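Local coordinates for acyl-CoA Binding Protein (Moniliophthora perniciosa, PDB 3FP5) that probably binds long-chain acyl-CoA esters and so takes part in fatty acid metabolism in a fungal pathogen of cacao, at residues G22-T27 with L85-K90; Q28-Y33 with V81-E86. One frame throughout, in Å; residues are numbered along the deposited sequence.

Contact 1 (G22-T27 with L85-K90); sequences GPIKPT and LEILKK
I24 and P26 lean on I87 and L88, so that the loop between helix 5-17 and helix 28-42 is fastened to the last turns of helix 73-91 in the all-helical bundle of the acyl-CoA binding protein fold. The closest CA pairs, I24 with L88 and P26 with I87, both lie 7.0 Å apart, a spacing consistent with contact through side chains. The pairing is wholly apolar: 174 Å² is buried, summed over both sides, and no hydrogen bond crosses.

Polar bonds lie beside this apolar group and lead out of the two segments or along the loop. L88 O accepts a hydrogen bond from S96 OG. T27 is the N-cap of helix 28-42: its OG1 caps a backbone N of the first turn and its own N is bound by E30 OE1, the reciprocal pair of a capping box.

Among the apolar contacts, I24 supplies two methyls to one leucine branch. Its CG2 lies 3.9 Å from L88 CD2, and its CD1 comes within 4.2 Å of that same L88 CD2. The I24 chi1 of -59° puts CG2 anti to the backbone N, where it meets L88 CD2. L88 starts off to one side of the loop, and its CD2 end makes the approach. L18 and S96 also touch I24, while Y99 and I100 of helix 94-105 pack on L88. I87 bridges the two loop residues with separate branches. Its CG2 stands 4.4 Å from I24 CG2, and its CD1 meets the pyrrolidine ring of P26 at CB, 4.2 Å away.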
ATOM      1  N   GLY A  22      -1.812   3.757  16.860  1.00 33.78           N
ATOM      2  CA  GLY A  22      -1.658   2.364  17.236  1.00 25.03           C
ATOM      3  C   GLY A  22      -0.215   1.910  17.156  1.00 26.93           C
ATOM      4  O   GLY A  22       0.643   2.634  16.654  1.00 32.86           O
ATOM      5  N   PRO A  23       0.063   0.702  17.659  1.00 23.96           N
ATOM      6  CA  PRO A  23       1.405   0.107  17.662  1.00 26.22           C
ATOM      7  C   PRO A  23       1.878  -0.309  16.265  1.00 29.34           C
ATOM      8  O   PRO A  23       3.082  -0.447  16.041  1.00 33.03           O
ATOM      9  CB  PRO A  23       1.233  -1.122  18.570  1.00 25.66           C
ATOM     10  CG  PRO A  23      -0.246  -1.404  18.535  1.00 22.97           C
ATOM     11  CD  PRO A  23      -0.851  -0.041  18.543  1.00 23.69           C
ATOM     12  N   ILE A  24       0.946  -0.516  15.340  1.00 22.33           N
ATOM     13  CA  ILE A  24       1.314  -0.800  13.957  1.00 21.23           C
ATOM     14  C   ILE A  24       0.875   0.376  13.103  1.00 24.51           C
ATOM     15  O   ILE A  24      -0.298   0.501  12.749  1.00 25.08           O
ATOM     16  CB  ILE A  24       0.682  -2.106  13.439  1.00 19.52           C
ATOM     17  CG1 ILE A  24       1.118  -3.298  14.299  1.00 21.83           C
ATOM     18  CG2 ILE A  24       1.060  -2.331  11.972  1.00 23.37           C
ATOM     19  CD1 ILE A  24       0.310  -4.557  14.044  1.00 24.28           C
ATOM     20  N   LYS A  25       1.824   1.248  12.788  1.00 25.88           N
ATOM     21  CA  LYS A  25       1.491   2.535  12.198  1.00 26.18           C
ATOM     22  C   LYS A  25       2.409   2.894  11.036  1.00 25.91           C
ATOM     23  O   LYS A  25       3.585   3.205  11.241  1.00 27.31           O
ATOM     24  CB  LYS A  25       1.564   3.633  13.260  1.00 31.27           C
ATOM     25  CG  LYS A  25       1.015   4.973  12.800  1.00 38.94           C
ATOM     26  CD  LYS A  25       1.346   6.074  13.799  1.00 50.09           C
ATOM     27  CE  LYS A  25       0.516   7.321  13.544  1.00 55.17           C
ATOM     28  NZ  LYS A  25       0.461   7.676  12.098  1.00 56.44           N
ATOM     29  N   PRO A  26       1.868   2.868   9.812  1.00 22.91           N
ATOM     30  CA  PRO A  26       2.647   3.325   8.657  1.00 20.37           C
ATOM     31  C   PRO A  26       2.947   4.806   8.801  1.00 22.96           C
ATOM     32  O   PRO A  26       2.102   5.555   9.300  1.00 23.23           O
ATOM     33  CB  PRO A  26       1.689   3.111   7.480  1.00 21.79           C
ATOM     34  CG  PRO A  26       0.680   2.114   7.972  1.00 29.25           C
ATOM     35  CD  PRO A  26       0.514   2.437   9.427  1.00 23.89           C
ATOM     36  N   THR A  27       4.135   5.224   8.378  1.00 21.85           N
ATOM     37  CA  THR A  27       4.470   6.641   8.354  1.00 24.30           C
ATOM     38  C   THR A  27       3.709   7.347   7.231  1.00 24.79           C
ATOM     39  O   THR A  27       3.054   6.708   6.400  1.00 17.47           O
ATOM     40  CB  THR A  27       5.973   6.861   8.129  1.00 22.85           C
ATOM     41  OG1 THR A  27       6.326   6.393   6.824  1.00 21.02           O
ATOM     42  CG2 THR A  27       6.792   6.120   9.180  1.00 25.06           C
ATOM     43  N   LEU A  85       4.657  -6.112   4.818  1.00 12.76           N
ATOM     44  CA  LEU A  85       5.472  -7.087   5.552  1.00 13.96           C
ATOM     45  C   LEU A  85       6.659  -6.418   6.243  1.00 16.36           C
ATOM     46  O   LEU A  85       6.975  -6.732   7.393  1.00 15.66           O
ATOM     47  CB  LEU A  85       5.945  -8.224   4.641  1.00 14.25           C
ATOM     48  CG  LEU A  85       4.816  -9.160   4.209  1.00 13.68           C
ATOM     49  CD1 LEU A  85       5.298 -10.170   3.186  1.00 17.84           C
ATOM     50  CD2 LEU A  85       4.232  -9.866   5.430  1.00 17.42           C
ATOM     51  N   GLU A  86       7.302  -5.490   5.541  1.00 17.20           N
ATOM     52  CA  GLU A  86       8.408  -4.721   6.096  1.00 14.58           C
ATOM     53  C   GLU A  86       7.953  -4.041   7.381  1.00 16.73           C
ATOM     54  O   GLU A  86       8.594  -4.154   8.424  1.00 18.50           O
ATOM     55  CB  GLU A  86       8.866  -3.668   5.084  1.00 14.30           C
ATOM     56  CG  GLU A  86       9.896  -2.698   5.613  1.00 20.70           C
ATOM     57  CD  GLU A  86      10.214  -1.594   4.619  1.00 29.08           C
ATOM     58  OE1 GLU A  86       9.675  -1.626   3.488  1.00 28.50           O
ATOM     59  OE2 GLU A  86      10.998  -0.691   4.974  1.00 31.44           O
ATOM     60  N   ILE A  87       6.819  -3.353   7.295  1.00 13.47           N
ATOM     61  CA  ILE A  87       6.285  -2.601   8.424  1.00 16.61           C
ATOM     62  C   ILE A  87       5.913  -3.512   9.597  1.00 15.88           C
ATOM     63  O   ILE A  87       6.173  -3.177  10.755  1.00 18.20           O
ATOM     64  CB  ILE A  87       5.070  -1.753   7.996  1.00 15.49           C
ATOM     65  CG1 ILE A  87       5.537  -0.556   7.177  1.00 15.82           C
ATOM     66  CG2 ILE A  87       4.266  -1.300   9.208  1.00 19.36           C
ATOM     67  CD1 ILE A  87       4.413   0.136   6.397  1.00 22.25           C
ATOM     68  N   LEU A  88       5.309  -4.660   9.295  1.00 11.68           N
ATOM     69  CA  LEU A  88       4.891  -5.593  10.333  1.00 11.80           C
ATOM     70  C   LEU A  88       6.119  -6.172  11.012  1.00 14.62           C
ATOM     71  O   LEU A  88       6.132  -6.359  12.219  1.00 18.63           O
ATOM     72  CB  LEU A  88       4.038  -6.719   9.738  1.00 13.91           C
ATOM     73  CG  LEU A  88       2.673  -6.291   9.186  1.00 12.33           C
ATOM     74  CD1 LEU A  88       2.002  -7.448   8.478  1.00 14.90           C
ATOM     75  CD2 LEU A  88       1.791  -5.763  10.312  1.00 12.54           C
ATOM     76  N   LYS A  89       7.160  -6.441  10.229  1.00 13.95           N
ATOM     77  CA  LYS A  89       8.379  -7.022  10.794  1.00 16.67           C
ATOM     78  C   LYS A  89       9.076  -6.027  11.717  1.00 19.05           C
ATOM     79  O   LYS A  89       9.573  -6.397  12.785  1.00 20.86           O
ATOM     80  CB  LYS A  89       9.318  -7.500   9.686  1.00 18.37           C
ATOM     81  CG  LYS A  89       8.787  -8.709   8.940  1.00 22.04           C
ATOM     82  CD  LYS A  89       9.718  -9.117   7.804  1.00 26.70           C
ATOM     83  CE  LYS A  89       9.150 -10.297   7.021  1.00 33.46           C
ATOM     84  NZ  LYS A  89       9.973 -10.622   5.813  1.00 37.64           N
ATOM     85  N   LYS A  90       9.087  -4.764  11.310  1.00 20.25           N
ATOM     86  CA  LYS A  90       9.656  -3.685  12.107  1.00 23.64           C
ATOM     87  C   LYS A  90       8.861  -3.445  13.399  1.00 25.95           C
ATOM     88  O   LYS A  90       9.438  -3.135  14.443  1.00 28.88           O
ATOM     89  CB  LYS A  90       9.709  -2.403  11.277  1.00 28.01           C
ATOM     90  CG  LYS A  90      10.329  -1.213  11.987  1.00 40.53           C
ATOM     91  CD  LYS A  90      11.832  -1.371  12.103  1.00 54.05           C
ATOM     92  CE  LYS A  90      12.464  -0.173  12.790  1.00 59.40           C
ATOM     93  NZ  LYS A  90      13.904  -0.413  13.094  1.00 62.70           N
TER

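Contact 2 (Q28-Y33 with V81-E86); sequences QDEQLY and VEKLLE
K83 NZ is held by an anion and a water above the face of the Y33 ring. K83 NZ forms a salt bridge of 2.9 Å with E86 OE1, meeting that oxygen on its syn side but 30° out of the carboxylate plane, and donates to water 1. The water in turn donates to E30 OE2 at 2.8 Å and weakly to E86 OE2, so the two helices are joined by solvent without a direct hydrogen bond. E30 OE1 is taken by T27 N.

Bends at chi2 (57°) and chi3 (69°) fold the lysine chain over the tyrosine. K83 CE sits 3.6 Å from the Y33 ring centroid, a CH-pi contact over the middle of the face, and K83 NZ follows at 4.5 Å from that centroid as a cation-pi partner. Nearer the backbone, K83 CB touches Y33 CE2 at 3.7 Å. Were Y33 an alanine, K83 CE and NZ would lose their aromatic face, and the gap beside CB and CE would probably leave the lysine chain less constrained.

The contact is at the surface between helix 28-42 and helix 73-91; Y33 also meets Y37 edge-to-face, and on helix 73-91 V81 and L84 pack against helix 5-17.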
ATOM      1  N   GLN A  28       3.788   8.671   7.214  1.00 24.88           N
ATOM      2  CA  GLN A  28       3.148   9.452   6.168  1.00 22.91           C
ATOM      3  C   GLN A  28       3.657   8.999   4.801  1.00 17.10           C
ATOM      4  O   GLN A  28       2.871   8.749   3.889  1.00 22.18           O
ATOM      5  CB  GLN A  28       3.426  10.943   6.387  1.00 33.80           C
ATOM      6  CG  GLN A  28       3.096  11.836   5.213  1.00 43.49           C
ATOM      7  CD  GLN A  28       3.385  13.295   5.514  1.00 55.51           C
ATOM      8  OE1 GLN A  28       3.148  13.770   6.627  1.00 59.92           O
ATOM      9  NE2 GLN A  28       3.901  14.014   4.524  1.00 59.48           N
ATOM     10  N   ASP A  29       4.976   8.861   4.681  1.00 20.64           N
ATOM     11  CA  ASP A  29       5.601   8.398   3.439  1.00 20.19           C
ATOM     12  C   ASP A  29       5.140   6.987   3.067  1.00 18.46           C
ATOM     13  O   ASP A  29       4.939   6.677   1.892  1.00 19.50           O
ATOM     14  CB  ASP A  29       7.125   8.416   3.553  1.00 25.89           C
ATOM     15  CG  ASP A  29       7.705   9.820   3.476  1.00 34.00           C
ATOM     16  OD1 ASP A  29       6.959  10.763   3.137  1.00 33.85           O
ATOM     17  OD2 ASP A  29       8.915   9.973   3.754  1.00 34.14           O
ATOM     18  N   GLU A  30       4.987   6.133   4.071  1.00 21.14           N
ATOM     19  CA  GLU A  30       4.544   4.761   3.825  1.00 22.26           C
ATOM     20  C   GLU A  30       3.086   4.714   3.344  1.00 19.85           C
ATOM     21  O   GLU A  30       2.708   3.861   2.538  1.00 13.98           O
ATOM     22  CB  GLU A  30       4.774   3.884   5.067  1.00 15.77           C
ATOM     23  CG  GLU A  30       6.256   3.525   5.271  1.00 16.37           C
ATOM     24  CD  GLU A  30       6.578   2.946   6.643  1.00 21.87           C
ATOM     25  OE1 GLU A  30       5.789   3.149   7.590  1.00 19.14           O
ATOM     26  OE2 GLU A  30       7.636   2.281   6.773  1.00 25.07           O
ATOM     27  N   GLN A  31       2.264   5.641   3.823  1.00 18.03           N
ATOM     28  CA  GLN A  31       0.877   5.678   3.382  1.00 14.85           C
ATOM     29  C   GLN A  31       0.788   6.119   1.917  1.00 15.04           C
ATOM     30  O   GLN A  31      -0.024   5.603   1.153  1.00 15.87           O
ATOM     31  CB  GLN A  31       0.041   6.589   4.278  1.00 18.40           C
ATOM     32  CG  GLN A  31      -0.193   6.021   5.676  1.00 20.54           C
ATOM     33  CD  GLN A  31      -1.190   4.866   5.693  1.00 26.16           C
ATOM     34  OE1 GLN A  31      -1.670   4.421   4.647  1.00 27.85           O
ATOM     35  NE2 GLN A  31      -1.511   4.381   6.889  1.00 26.93           N
ATOM     36  N   LEU A  32       1.632   7.071   1.531  1.00 17.27           N
ATOM     37  CA  LEU A  32       1.713   7.465   0.127  1.00 17.06           C
ATOM     38  C   LEU A  32       2.185   6.283  -0.729  1.00 16.39           C
ATOM     39  O   LEU A  32       1.723   6.090  -1.850  1.00 15.12           O
ATOM     40  CB  LEU A  32       2.652   8.656  -0.041  1.00 19.50           C
ATOM     41  CG  LEU A  32       2.013   9.995   0.333  1.00 24.87           C
ATOM     42  CD1 LEU A  32       3.061  11.088   0.372  1.00 29.16           C
ATOM     43  CD2 LEU A  32       0.885  10.354  -0.633  1.00 25.45           C
ATOM     44  N   TYR A  33       3.099   5.489  -0.180  1.00 15.47           N
ATOM     45  CA  TYR A  33       3.620   4.323  -0.889  1.00 16.82           C
ATOM     46  C   TYR A  33       2.506   3.295  -1.089  1.00 12.49           C
ATOM     47  O   TYR A  33       2.316   2.751  -2.185  1.00 12.98           O
ATOM     48  CB  TYR A  33       4.788   3.737  -0.094  1.00 12.79           C
ATOM     49  CG  TYR A  33       5.577   2.657  -0.790  1.00 14.96           C
ATOM     50  CD1 TYR A  33       6.842   2.916  -1.328  1.00 16.61           C
ATOM     51  CD2 TYR A  33       5.072   1.363  -0.887  1.00 11.46           C
ATOM     52  CE1 TYR A  33       7.578   1.906  -1.943  1.00 16.50           C
ATOM     53  CE2 TYR A  33       5.793   0.359  -1.504  1.00 12.96           C
ATOM     54  CZ  TYR A  33       7.043   0.632  -2.031  1.00 14.53           C
ATOM     55  OH  TYR A  33       7.754  -0.390  -2.639  1.00 15.13           O
ATOM     56  N   VAL A  81       2.343  -5.547  -0.902  1.00  9.39           N
ATOM     57  CA  VAL A  81       2.451  -6.607   0.108  1.00 10.81           C
ATOM     58  C   VAL A  81       3.787  -6.528   0.848  1.00 16.26           C
ATOM     59  O   VAL A  81       3.845  -6.566   2.084  1.00 12.84           O
ATOM     60  CB  VAL A  81       2.263  -8.009  -0.515  1.00  9.10           C
ATOM     61  CG1 VAL A  81       2.644  -9.111   0.500  1.00 13.11           C
ATOM     62  CG2 VAL A  81       0.828  -8.174  -1.014  1.00 11.26           C
ATOM     63  N   GLU A  82       4.869  -6.402   0.092  1.00 14.19           N
ATOM     64  CA  GLU A  82       6.189  -6.329   0.697  1.00 15.03           C
ATOM     65  C   GLU A  82       6.371  -5.137   1.644  1.00 14.80           C
ATOM     66  O   GLU A  82       7.022  -5.269   2.686  1.00 16.67           O
ATOM     67  CB  GLU A  82       7.264  -6.348  -0.387  1.00 15.49           C
ATOM     68  CG  GLU A  82       7.445  -7.731  -0.978  1.00 20.03           C
ATOM     69  CD  GLU A  82       8.483  -7.753  -2.074  1.00 26.40           C
ATOM     70  OE1 GLU A  82       8.961  -6.664  -2.467  1.00 31.57           O
ATOM     71  OE2 GLU A  82       8.817  -8.863  -2.536  1.00 30.35           O
ATOM     72  N   LYS A  83       5.794  -3.984   1.301  1.00 13.64           N
ATOM     73  CA  LYS A  83       5.868  -2.830   2.191  1.00 13.46           C
ATOM     74  C   LYS A  83       5.154  -3.117   3.514  1.00 15.11           C
ATOM     75  O   LYS A  83       5.644  -2.760   4.588  1.00 14.80           O
ATOM     76  CB  LYS A  83       5.263  -1.584   1.543  1.00 15.98           C
ATOM     77  CG  LYS A  83       5.275  -0.351   2.453  1.00 15.97           C
ATOM     78  CD  LYS A  83       6.685  -0.034   2.915  1.00 15.22           C
ATOM     79  CE  LYS A  83       7.534   0.466   1.750  1.00 16.78           C
ATOM     80  NZ  LYS A  83       8.897   0.847   2.192  1.00 20.29           N
ATOM     81  N   LEU A  84       3.992  -3.756   3.438  1.00 12.42           N
ATOM     82  CA  LEU A  84       3.271  -4.104   4.658  1.00 14.08           C
ATOM     83  C   LEU A  84       4.086  -5.107   5.481  1.00 11.83           C
ATOM     84  O   LEU A  84       4.205  -4.977   6.709  1.00 12.69           O
ATOM     85  CB  LEU A  84       1.890  -4.679   4.324  1.00 14.29           C
ATOM     86  CG  LEU A  84       1.094  -5.153   5.543  1.00 12.38           C
ATOM     87  CD1 LEU A  84       0.912  -4.005   6.561  1.00 14.36           C
ATOM     88  CD2 LEU A  84      -0.252  -5.714   5.110  1.00 13.40           C
ATOM     89  N   LEU A  85       4.657  -6.112   4.818  1.00 12.76           N
ATOM     90  CA  LEU A  85       5.472  -7.087   5.552  1.00 13.96           C
ATOM     91  C   LEU A  85       6.659  -6.418   6.243  1.00 16.36           C
ATOM     92  O   LEU A  85       6.975  -6.732   7.393  1.00 15.66           O
ATOM     93  CB  LEU A  85       5.945  -8.224   4.641  1.00 14.25           C
ATOM     94  CG  LEU A  85       4.816  -9.160   4.209  1.00 13.68           C
ATOM     95  CD1 LEU A  85       5.298 -10.170   3.186  1.00 17.84           C
ATOM     96  CD2 LEU A  85       4.232  -9.866   5.430  1.00 17.42           C
ATOM     97  N   GLU A  86       7.302  -5.490   5.541  1.00 17.20           N
ATOM     98  CA  GLU A  86       8.408  -4.721   6.096  1.00 14.58           C
ATOM     99  C   GLU A  86       7.953  -4.041   7.381  1.00 16.73           C
ATOM    100  O   GLU A  86       8.594  -4.154   8.424  1.00 18.50           O
ATOM    101  CB  GLU A  86       8.866  -3.668   5.084  1.00 14.30           C
ATOM    102  CG  GLU A  86       9.896  -2.698   5.613  1.00 20.70           C
ATOM    103  CD  GLU A  86      10.214  -1.594   4.619  1.00 29.08           C
ATOM    104  OE1 GLU A  86       9.675  -1.626   3.488  1.00 28.50           O
ATOM    105  OE2 GLU A  86      10.998  -0.691   4.974  1.00 31.44           O
TER
HETATM  106  O   HOH W   1       9.424   2.200   4.683  1.00 29.52           O

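Contacts 1 and 2 are consecutive parts of one interface, their centres about 8 Å apart: the chain enters helix 28-42 directly from the loop of contact 1, and both contacts use helix 73-91, where their segments overlap at L85-E86. They touch where I87 CD1 lies 3.5 Å from E30 OE1 and P26 CG lies 3.3 Å from Q31 NE2. The interface changes from a buried apolar seam to a solvent-bridged, charged one. E30 of contact 2 reaches back to contact 1: one carboxylate oxygen, OE1, accepts from T27 N and the other, OE2, from the water. The zinc ligands are H2 and E74, the latter near the opposite end of helix 73-91.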